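Local structure of succinate-semialdehyde dehydrogenase (Synechococcus sp., 4ITA) at residues M130-P135 / L306-I311; L147-V152 / T446-K451. The protein probably oxidises succinic semialdehyde to succinate with NADP+ as hydride acceptor, as a member of the aldehyde dehydrogenase family. All coordinates share one frame; numbering follows the deposited sequence.

Contact 1 of 2, residues M130-P135 / L306-I311. With NDP (NADPH dihydro-nicotinamide-adenine-dinucleotide phosphate), chain C.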
ATOM      1  N   MET A 130     -11.270 -13.750   1.362  1.00  6.15           N
ATOM      2  CA  MET A 130     -10.450 -14.899   0.969  1.00  7.35           C
ATOM      3  C   MET A 130     -11.173 -15.843   0.009  1.00  8.17           C
ATOM      4  O   MET A 130     -12.398 -15.883  -0.023  1.00  7.20           O
ATOM      5  CB  MET A 130      -9.988 -15.661   2.216  1.00  8.68           C
ATOM      6  CG  MET A 130      -8.985 -14.873   3.067  1.00  8.23           C
ATOM      7  SD  MET A 130      -7.326 -14.653   2.334  1.00  7.45           S
ATOM      8  CE  MET A 130      -7.029 -12.911   2.648  1.00 10.65           C
ATOM      9  N   PRO A 131     -10.410 -16.610  -0.787  1.00  7.48           N
ATOM     10  CA  PRO A 131     -10.994 -17.508  -1.787  1.00  9.35           C
ATOM     11  C   PRO A 131     -11.050 -18.973  -1.344  1.00  7.81           C
ATOM     12  O   PRO A 131     -10.397 -19.368  -0.373  1.00  8.01           O
ATOM     13  CB  PRO A 131     -10.023 -17.367  -2.956  1.00  9.43           C
ATOM     14  CG  PRO A 131      -8.710 -17.279  -2.272  1.00  9.48           C
ATOM     15  CD  PRO A 131      -8.956 -16.459  -0.997  1.00  8.42           C
ATOM     16  N   TRP A 132     -11.811 -19.786  -2.076  1.00  7.02           N
ATOM     17  CA  TRP A 132     -11.978 -21.180  -1.700  1.00  7.62           C
ATOM     18  C   TRP A 132     -10.783 -22.070  -2.042  1.00  6.47           C
ATOM     19  O   TRP A 132     -10.739 -23.204  -1.590  1.00  7.55           O
ATOM     20  CB  TRP A 132     -13.267 -21.771  -2.299  1.00  7.56           C
ATOM     21  CG  TRP A 132     -13.423 -21.517  -3.775  1.00  7.42           C
ATOM     22  CD1 TRP A 132     -14.268 -20.618  -4.358  1.00 11.21           C
ATOM     23  CD2 TRP A 132     -12.714 -22.157  -4.853  1.00  7.98           C
ATOM     24  NE1 TRP A 132     -14.137 -20.658  -5.721  1.00 13.93           N
ATOM     25  CE2 TRP A 132     -13.187 -21.587  -6.050  1.00 10.63           C
ATOM     26  CE3 TRP A 132     -11.742 -23.158  -4.919  1.00  7.55           C
ATOM     27  CZ2 TRP A 132     -12.708 -21.980  -7.305  1.00 12.10           C
ATOM     28  CZ3 TRP A 132     -11.255 -23.537  -6.172  1.00  7.93           C
ATOM     29  CH2 TRP A 132     -11.742 -22.949  -7.343  1.00  9.98           C
ATOM     30  N   ASN A 133      -9.822 -21.597  -2.837  1.00  6.94           N
ATOM     31  CA  ASN A 133      -8.834 -22.545  -3.373  1.00  7.53           C
ATOM     32  C   ASN A 133      -7.814 -23.077  -2.372  1.00  7.43           C
ATOM     33  O   ASN A 133      -7.389 -24.227  -2.475  1.00  8.22           O
ATOM     34  CB  ASN A 133      -8.186 -22.054  -4.677  1.00  8.79           C
ATOM     35  CG  ASN A 133      -7.239 -20.900  -4.477  1.00 10.00           C
ATOM     36  OD1 ASN A 133      -7.402 -20.079  -3.572  1.00 10.36           O
ATOM     37  ND2 ASN A 133      -6.229 -20.825  -5.337  1.00  9.05           N
ATOM     38  N   PHE A 134      -7.438 -22.253  -1.398  1.00  7.12           N
ATOM     39  CA  PHE A 134      -6.603 -22.709  -0.288  1.00  7.54           C
ATOM     40  C   PHE A 134      -7.282 -22.186   0.960  1.00  7.58           C
ATOM     41  O   PHE A 134      -6.857 -21.186   1.542  1.00  8.06           O
ATOM     42  CB  PHE A 134      -5.164 -22.193  -0.403  1.00  8.54           C
ATOM     43  CG  PHE A 134      -4.404 -22.773  -1.566  1.00  9.20           C
ATOM     44  CD1 PHE A 134      -4.323 -22.092  -2.770  1.00 11.32           C
ATOM     45  CD2 PHE A 134      -3.776 -24.002  -1.453  1.00 10.35           C
ATOM     46  CE1 PHE A 134      -3.619 -22.629  -3.848  1.00 11.31           C
ATOM     47  CE2 PHE A 134      -3.070 -24.547  -2.528  1.00 11.48           C
ATOM     48  CZ  PHE A 134      -2.997 -23.856  -3.724  1.00 11.29           C
ATOM     49  N   PRO A 135      -8.370 -22.853   1.363  1.00  6.95           N
ATOM     50  CA  PRO A 135      -9.297 -22.265   2.334  1.00  7.15           C
ATOM     51  C   PRO A 135      -8.749 -22.162   3.755  1.00  7.25           C
ATOM     52  O   PRO A 135      -9.310 -21.405   4.547  1.00  8.11           O
ATOM     53  CB  PRO A 135     -10.511 -23.200   2.268  1.00  8.99           C
ATOM     54  CG  PRO A 135      -9.931 -24.526   1.860  1.00  8.14           C
ATOM     55  CD  PRO A 135      -8.789 -24.199   0.929  1.00  7.05           C
ATOM     56  N   LEU A 306     -13.207 -29.981 -10.066  1.00  8.32           N
ATOM     57  CA  LEU A 306     -13.104 -28.544  -9.853  1.00  8.86           C
ATOM     58  C   LEU A 306     -14.078 -28.143  -8.747  1.00  8.94           C
ATOM     59  O   LEU A 306     -15.032 -28.868  -8.455  1.00  9.23           O
ATOM     60  CB  LEU A 306     -13.408 -27.791 -11.145  1.00  8.58           C
ATOM     61  CG  LEU A 306     -12.477 -28.144 -12.305  1.00  7.91           C
ATOM     62  CD1 LEU A 306     -12.897 -27.385 -13.548  1.00 10.84           C
ATOM     63  CD2 LEU A 306     -11.021 -27.841 -11.950  1.00 12.01           C
ATOM     64  N   ALA A 307     -13.862 -26.988  -8.138  1.00  7.70           N
ATOM     65  CA  ALA A 307     -14.578 -26.684  -6.899  1.00  8.04           C
ATOM     66  C   ALA A 307     -16.052 -26.369  -7.085  1.00  8.97           C
ATOM     67  O   ALA A 307     -16.849 -26.603  -6.178  1.00 10.50           O
ATOM     68  CB  ALA A 307     -13.908 -25.562  -6.159  1.00  8.98           C
ATOM     69  N   THR A 308     -16.418 -25.794  -8.227  1.00  8.90           N
ATOM     70  CA  THR A 308     -17.795 -25.342  -8.434  1.00 10.15           C
ATOM     71  C   THR A 308     -18.260 -25.600  -9.857  1.00 11.39           C
ATOM     72  O   THR A 308     -17.450 -25.758 -10.770  1.00 10.80           O
ATOM     73  CB  THR A 308     -17.970 -23.822  -8.164  1.00 10.68           C
ATOM     74  OG1 THR A 308     -17.414 -23.073  -9.249  1.00 11.84           O
ATOM     75  CG2 THR A 308     -17.320 -23.387  -6.845  1.00 13.19           C
ATOM     76  N   GLU A 309     -19.574 -25.627 -10.054  1.00 11.37           N
ATOM     77  CA  GLU A 309     -20.111 -25.778 -11.405  1.00 12.11           C
ATOM     78  C   GLU A 309     -19.735 -24.587 -12.285  1.00 11.61           C
ATOM     79  O   GLU A 309     -19.510 -24.742 -13.488  1.00 11.50           O
ATOM     80  CB  GLU A 309     -21.628 -25.979 -11.376  1.00 17.04           C
ATOM     81  CG  GLU A 309     -22.233 -26.294 -12.751  1.00 18.29           C
ATOM     82  CD  GLU A 309     -23.546 -27.059 -12.668  1.00 25.08           C
ATOM     83  OE1 GLU A 309     -24.005 -27.343 -11.543  1.00 32.48           O
ATOM     84  OE2 GLU A 309     -24.108 -27.388 -13.733  1.00 32.29           O
ATOM     85  N   GLY A 310     -19.647 -23.405 -11.680  1.00 12.32           N
ATOM     86  CA  GLY A 310     -19.257 -22.203 -12.395  1.00 11.84           C
ATOM     87  C   GLY A 310     -17.861 -22.271 -12.980  1.00 11.95           C
ATOM     88  O   GLY A 310     -17.640 -21.874 -14.124  1.00 12.80           O
ATOM     89  N   ILE A 311     -16.907 -22.764 -12.201  1.00 11.45           N
ATOM     90  CA  ILE A 311     -15.546 -22.941 -12.693  1.00 11.29           C
ATOM     91  C   ILE A 311     -15.526 -23.946 -13.841  1.00 10.42           C
ATOM     92  O   ILE A 311     -14.866 -23.726 -14.865  1.00 11.04           O
ATOM     93  CB  ILE A 311     -14.590 -23.415 -11.574  1.00 12.17           C
ATOM     94  CG1 ILE A 311     -14.458 -22.337 -10.500  1.00 14.14           C
ATOM     95  CG2 ILE A 311     -13.224 -23.761 -12.152  1.00 14.42           C
ATOM     96  CD1 ILE A 311     -13.783 -21.074 -10.998  1.00 18.01           C
TER
HETATM   97  PA  NDP C 501     -13.546 -14.617  -6.486  1.00 11.54           P
HETATM   98  O1A NDP C 501     -12.853 -13.297  -6.666  1.00 12.90           O
HETATM   99  O2A NDP C 501     -14.827 -14.896  -7.223  1.00 17.30           O
HETATM  100  O5B NDP C 501     -13.845 -14.820  -4.928  1.00 10.91           O
HETATM  101  C5B NDP C 501     -12.845 -14.605  -3.925  1.00  9.11           C
HETATM  102  C4B NDP C 501     -13.457 -13.973  -2.678  1.00  9.89           C
HETATM  103  O4B NDP C 501     -13.933 -12.666  -3.010  1.00  8.49           O
HETATM  104  C3B NDP C 501     -14.675 -14.721  -2.150  1.00  8.70           C
HETATM  105  O3B NDP C 501     -14.739 -14.549  -0.727  1.00  8.56           O
HETATM  106  C2B NDP C 501     -15.830 -13.981  -2.797  1.00  9.36           C
HETATM  107  O2B NDP C 501     -17.053 -14.097  -2.082  1.00  9.57           O
HETATM  108  C1B NDP C 501     -15.321 -12.571  -2.683  1.00  8.49           C
HETATM  109  N9A NDP C 501     -15.898 -11.617  -3.641  1.00  9.76           N
HETATM  110  C8A NDP C 501     -16.224 -11.818  -4.934  1.00 11.47           C
HETATM  111  N7A NDP C 501     -16.691 -10.671  -5.481  1.00 13.11           N
HETATM  112  C5A NDP C 501     -16.639  -9.721  -4.533  1.00 10.37           C
HETATM  113  C6A NDP C 501     -16.974  -8.293  -4.424  1.00 12.47           C
HETATM  114  N6A NDP C 501     -17.467  -7.633  -5.491  1.00 15.31           N
HETATM  115  N1A NDP C 501     -16.766  -7.693  -3.237  1.00 13.85           N
HETATM  116  C2A NDP C 501     -16.270  -8.339  -2.173  1.00 14.43           C
HETATM  117  N3A NDP C 501     -15.947  -9.640  -2.193  1.00 13.42           N
HETATM  118  C4A NDP C 501     -16.111 -10.352  -3.327  1.00 10.27           C
HETATM  119  O3  NDP C 501     -12.382 -15.704  -6.814  1.00 16.81           O
HETATM  120  PN  NDP C 501     -12.391 -17.184  -7.483  1.00 16.05           P
HETATM  121  O1N NDP C 501     -13.332 -17.259  -8.665  1.00 19.23           O
HETATM  122  O2N NDP C 501     -12.494 -18.179  -6.359  1.00 19.31           O
HETATM  123  O5D NDP C 501     -10.892 -17.251  -8.067  1.00 16.39           O
HETATM  124  C5D NDP C 501      -9.775 -17.256  -7.188  1.00 14.54           C
HETATM  125  C4D NDP C 501      -8.760 -16.225  -7.646  1.00 12.99           C
HETATM  126  O4D NDP C 501      -7.847 -15.935  -6.577  1.00 13.19           O
HETATM  127  C3D NDP C 501      -7.907 -16.704  -8.804  1.00 12.30           C
HETATM  128  O3D NDP C 501      -7.741 -15.653  -9.762  1.00 12.33           O
HETATM  129  C2D NDP C 501      -6.615 -17.067  -8.099  1.00 11.87           C
HETATM  130  O2D NDP C 501      -5.522 -17.062  -9.018  1.00 12.79           O
HETATM  131  C1D NDP C 501      -6.505 -15.962  -7.068  1.00 10.56           C
HETATM  132  N1N NDP C 501      -5.549 -16.345  -6.019  1.00 12.20           N
HETATM  133  C2N NDP C 501      -4.606 -15.479  -5.613  1.00 12.43           C
HETATM  134  C3N NDP C 501      -3.446 -15.951  -4.999  1.00 13.68           C
HETATM  135  C7N NDP C 501      -2.386 -15.013  -4.503  1.00 12.43           C
HETATM  136  O7N NDP C 501      -1.919 -15.203  -3.382  1.00 12.47           O
HETATM  137  N7N NDP C 501      -1.972 -14.013  -5.277  1.00 12.10           N
HETATM  138  C4N NDP C 501      -3.209 -17.431  -4.822  1.00 14.91           C
HETATM  139  C5N NDP C 501      -4.483 -18.139  -4.851  1.00 15.91           C
HETATM  140  C6N NDP C 501      -5.602 -17.567  -5.450  1.00 14.56           C
HETATM  141  P2B NDP C 501     -18.214 -15.101  -2.556  1.00  8.47           P
HETATM  142  O1X NDP C 501     -19.279 -14.855  -1.526  1.00  9.39           O
HETATM  143  O2X NDP C 501     -18.624 -14.669  -3.944  1.00 10.84           O
HETATM  144  O3X NDP C 501     -17.675 -16.499  -2.507  1.00  9.39           O
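Met130 O accepts a 2.8 Å hydrogen bond from the ribose hydroxyl O3B of NADPH, and two residues on Trp132 carries the same loop across to Ala307. The loop is the Pro-Trp-Asn-Phe-Pro motif of aldehyde dehydrogenases, which follows strand 115-129 of the Rossmann-type cofactor domain. Trp132 serves two neighbours at once, an indole being both broad and polar at one corner. Its NE1 lies 3.0 Å from the pyrophosphate oxygen O2N, while its benzene ring meets the second segment. Ala307 CB sits 3.4 Å from the centroid of that ring, 16° off the normal, a CH-pi contact over the face; a methyl is small enough to come this close. Ile311 approaches obliquely instead, its CG1 3.7 Å from Trp132 CZ2, and its CD1 lies at the ring edge, in plane. With chi1 at 50°, Trp132 CG is wedged between its own backbone N and carbonyl carbon, which lets the six-membered ring lie under Ala307 CB. Asn133 turns away to the nicotinamide: its ND2 passes 3.2 Å from NADPH C5N, a van der Waals approach, and donates its hydrogen bond to Gln262 O. Thr308 suits the N-cap of helix 309-325: its OG1 accepts from Ile311 N at 3.0 Å, nearly straight at 166°.

Contact 2 of 2, residues L147-V152 / T446-K451. With EDO (1,2-ethanediol), chain F; EDO (1,2-ethanediol), chain B; EDO (1,2-ethanediol), chain S.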
ATOM      1  N   LEU A 147      -2.398 -11.242  13.872  1.00  7.44           N
ATOM      2  CA  LEU A 147      -2.584 -11.485  15.293  1.00  7.46           C
ATOM      3  C   LEU A 147      -1.286 -11.253  16.064  1.00  6.69           C
ATOM      4  O   LEU A 147      -1.312 -10.748  17.196  1.00  8.55           O
ATOM      5  CB  LEU A 147      -3.148 -12.888  15.542  1.00  8.75           C
ATOM      6  CG  LEU A 147      -4.502 -13.154  14.850  1.00 17.07           C
ATOM      7  CD1 LEU A 147      -5.274 -14.329  15.457  1.00 12.66           C
ATOM      8  CD2 LEU A 147      -5.404 -11.913  14.734  1.00 16.32           C
ATOM      9  N   MET A 148      -0.146 -11.606  15.476  1.00  6.82           N
ATOM     10  CA  MET A 148       1.115 -11.350  16.163  1.00  7.00           C
ATOM     11  C   MET A 148       1.364  -9.848  16.309  1.00  7.39           C
ATOM     12  O   MET A 148       1.948  -9.405  17.300  1.00  7.03           O
ATOM     13  CB  MET A 148       2.280 -12.026  15.444  1.00  7.54           C
ATOM     14  CG  MET A 148       3.548 -12.108  16.290  1.00  7.54           C
ATOM     15  SD  MET A 148       3.467 -13.002  17.889  1.00  6.20           S
ATOM     16  CE  MET A 148       5.231 -12.951  18.284  1.00  8.27           C
ATOM     17  N   ALA A 149       0.905  -9.073  15.329  1.00  6.67           N
ATOM     18  CA  ALA A 149       1.103  -7.626  15.331  1.00  6.71           C
ATOM     19  C   ALA A 149       0.166  -6.892  16.279  1.00  6.48           C
ATOM     20  O   ALA A 149       0.381  -5.715  16.559  1.00  7.91           O
ATOM     21  CB  ALA A 149       0.943  -7.070  13.919  1.00  7.29           C
ATOM     22  N   GLY A 150      -0.885  -7.563  16.747  1.00  6.41           N
ATOM     23  CA  GLY A 150      -1.845  -6.940  17.641  1.00  6.70           C
ATOM     24  C   GLY A 150      -3.071  -6.358  16.956  1.00  5.59           C
ATOM     25  O   GLY A 150      -3.872  -5.692  17.612  1.00  7.16           O
ATOM     26  N   ASN A 151      -3.212  -6.579  15.650  1.00  5.68           N
ATOM     27  CA  ASN A 151      -4.464  -6.278  14.967  1.00  5.25           C
ATOM     28  C   ASN A 151      -5.533  -7.290  15.367  1.00  5.82           C
ATOM     29  O   ASN A 151      -5.228  -8.363  15.895  1.00  6.66           O
ATOM     30  CB  ASN A 151      -4.283  -6.363  13.448  1.00  7.20           C
ATOM     31  CG  ASN A 151      -3.549  -5.167  12.853  1.00  7.25           C
ATOM     32  OD1 ASN A 151      -3.688  -4.033  13.310  1.00  6.55           O
ATOM     33  ND2 ASN A 151      -2.787  -5.419  11.795  1.00 10.31           N
ATOM     34  N   VAL A 152      -6.793  -6.945  15.121  1.00  5.93           N
ATOM     35  CA  VAL A 152      -7.845  -7.954  15.136  1.00  6.83           C
ATOM     36  C   VAL A 152      -8.371  -8.094  13.709  1.00  6.67           C
ATOM     37  O   VAL A 152      -8.109  -7.237  12.850  1.00  6.56           O
ATOM     38  CB  VAL A 152      -8.975  -7.641  16.137  1.00  6.25           C
ATOM     39  CG1 VAL A 152      -8.404  -7.501  17.538  1.00  7.11           C
ATOM     40  CG2 VAL A 152      -9.744  -6.390  15.729  1.00  8.23           C
ATOM     41  N   THR A 446       2.804  -4.814   6.721  1.00  9.43           N
ATOM     42  CA  THR A 446       1.828  -4.191   5.825  1.00  9.99           C
ATOM     43  C   THR A 446       0.776  -3.359   6.544  1.00  9.58           C
ATOM     44  O   THR A 446       0.516  -2.211   6.179  1.00 14.02           O
ATOM     45  CB  THR A 446       1.123  -5.239   4.969  1.00 12.04           C
ATOM     46  OG1 THR A 446       2.103  -5.931   4.183  1.00 15.40           O
ATOM     47  CG2 THR A 446       0.119  -4.571   4.039  1.00 13.96           C
ATOM     48  N   PHE A 447       0.180  -3.936   7.577  1.00  8.07           N
ATOM     49  CA  PHE A 447      -0.953  -3.300   8.237  1.00  7.38           C
ATOM     50  C   PHE A 447      -0.627  -2.879   9.664  1.00  7.97           C
ATOM     51  O   PHE A 447      -1.346  -3.191  10.607  1.00  7.86           O
ATOM     52  CB  PHE A 447      -2.184  -4.207   8.177  1.00  8.60           C
ATOM     53  CG  PHE A 447      -2.688  -4.438   6.775  1.00  8.49           C
ATOM     54  CD1 PHE A 447      -3.114  -3.375   5.998  1.00  8.85           C
ATOM     55  CD2 PHE A 447      -2.700  -5.715   6.231  1.00 11.72           C
ATOM     56  CE1 PHE A 447      -3.576  -3.580   4.702  1.00  8.32           C
ATOM     57  CE2 PHE A 447      -3.156  -5.929   4.940  1.00 11.20           C
ATOM     58  CZ  PHE A 447      -3.592  -4.860   4.175  1.00 10.39           C
ATOM     59  N   VAL A 448       0.479  -2.161   9.800  1.00  8.64           N
ATOM     60  CA  VAL A 448       0.830  -1.526  11.059  1.00  7.30           C
ATOM     61  C   VAL A 448       1.075  -0.054  10.804  1.00  6.74           C
ATOM     62  O   VAL A 448       1.355   0.353   9.669  1.00  9.12           O
ATOM     63  CB  VAL A 448       2.096  -2.141  11.706  1.00  7.08           C
ATOM     64  CG1 VAL A 448       1.853  -3.591  12.102  1.00  9.27           C
ATOM     65  CG2 VAL A 448       3.283  -2.045  10.759  1.00 10.67           C
ATOM     66  N   ASN A 449       0.929   0.736  11.861  1.00  6.78           N
ATOM     67  CA  ASN A 449       1.375   2.115  11.897  1.00  7.07           C
ATOM     68  C   ASN A 449       2.870   2.115  12.171  1.00  6.60           C
ATOM     69  O   ASN A 449       3.298   1.781  13.276  1.00  7.05           O
ATOM     70  CB  ASN A 449       0.631   2.869  13.010  1.00  7.00           C
ATOM     71  CG  ASN A 449       1.147   4.287  13.221  1.00  6.87           C
ATOM     72  OD1 ASN A 449       1.901   4.815  12.409  1.00  8.59           O
ATOM     73  ND2 ASN A 449       0.723   4.914  14.308  1.00  8.37           N
ATOM     74  N   ALA A 450       3.663   2.466  11.160  1.00  6.64           N
ATOM     75  CA  ALA A 450       5.080   2.745  11.369  1.00  6.62           C
ATOM     76  C   ALA A 450       5.141   4.168  11.910  1.00  6.52           C
ATOM     77  O   ALA A 450       5.008   5.141  11.158  1.00  8.29           O
ATOM     78  CB  ALA A 450       5.866   2.606  10.077  1.00  8.41           C
ATOM     79  N   LYS A 451       5.279   4.267  13.227  1.00  7.09           N
ATOM     80  CA  LYS A 451       5.225   5.537  13.938  1.00  6.17           C
ATOM     81  C   LYS A 451       6.636   6.067  14.145  1.00  6.54           C
ATOM     82  O   LYS A 451       7.448   5.431  14.808  1.00  6.53           O
ATOM     83  CB  LYS A 451       4.499   5.358  15.289  1.00  7.12           C
ATOM     84  CG  LYS A 451       4.513   6.607  16.175  1.00  6.87           C
ATOM     85  CD  LYS A 451       3.893   6.380  17.562  1.00  8.13           C
ATOM     86  CE  LYS A 451       2.374   6.454  17.535  1.00  7.57           C
ATOM     87  NZ  LYS A 451       1.769   6.067  18.846  1.00  8.38           N
TER
HETATM   88  C1  EDO F 504      -0.340  -7.602  10.193  1.00 10.49           C
HETATM   89  O1  EDO F 504      -1.723  -7.461   9.805  1.00 11.39           O
HETATM   90  C2  EDO F 504       0.479  -6.398   9.756  1.00  9.57           C
HETATM   91  O2  EDO F 504       0.621  -6.492   8.330  1.00 13.60           O
HETATM   92  C1  EDO B 519       6.624   7.463  10.238  1.00 12.10           C
HETATM   93  O1  EDO B 519       6.728   6.118   9.780  1.00 23.85           O
HETATM   94  C2  EDO B 519       5.362   8.232   9.889  1.00 16.23           C
HETATM   95  O2  EDO B 519       5.496   9.631  10.104  1.00 15.31           O
HETATM   96  C1  EDO S 517       0.493  -3.716  20.080  1.00 19.10           C
HETATM   97  O1  EDO S 517       0.325  -2.363  20.540  1.00 22.71           O
HETATM   98  C2  EDO S 517       1.949  -4.081  19.803  1.00 15.37           C
HETATM   99  O2  EDO S 517       2.075  -4.849  18.593  1.00 18.56           O
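The end of helix 137-149 lies against the segment that leads into strand 448-455, the CA atoms of Ala149 and Val448 being 7.5 Å apart. The helix closes in a Schellman motif, with two bonds back into the last turn, one of them Gly150 N to Leu147 O at 3.2 Å, and Gly150 takes a positive phi of 95°, where a CB would be jammed against the carbonyl O of Ala149. This turn delivers Asn151 to the second segment. Its ND2 donates to Phe447 O at 2.9 Å with an N-H...O angle of 175°, and the acceptor lies in the plane of the amide, though ND2 itself is tilted from the carbonyl plane of Phe447. Chi1 of -76° sets CG beside the backbone N and aims the amide at the carbonyl of Phe447. OD1 turns to the backbone Gly124 N of strand 115-129, the strand that pairs antiparallel with 448-455 in the mixed sheet of this aldehyde dehydrogenase fold; asparagine suits the place because it donates and accepts at once. Were Asn151 cut back to an alanine, Phe447 O and Gly124 N would probably both lose their side-chain partner. Farther along, Lys451 NZ reaches Ile405 O and Leu408 O of the second subunit, so the strand also joins the dimer interface. The ethanediol of chain F, probably from the crystallisation liquor, bridges the segments: its O1 accepts from Asn151 ND2 at 3.0 Å and its O2 from Phe447 N at 2.7 Å. Beside it, the small Ala149 CB touches Val448 CG1 at 4.0 Å. On the Phe447 ring, Thr446 CG2 rests over the centre of one face.

How the contacts relate
From the N terminus, strand 115-129 runs into segment 130-135, and helix 137-149 then leads to segment 147-152, so the first halves of both contacts sit near the two ends of one helix. Contact 1 closes first, when the chain arrives at the start of helix 309-325 after 170 intervening residues. Contact 2 closes at 446-451, near the C terminus, after 293. Because the segments alternate, the two loops cross. Contact 1 ties the cofactor-binding loop to helix 309-325; contact 2 ties the far end of helix 137-149 to the last strand. Their centres are 29 Å apart, on opposite sides of the chain's centre, and they do not touch.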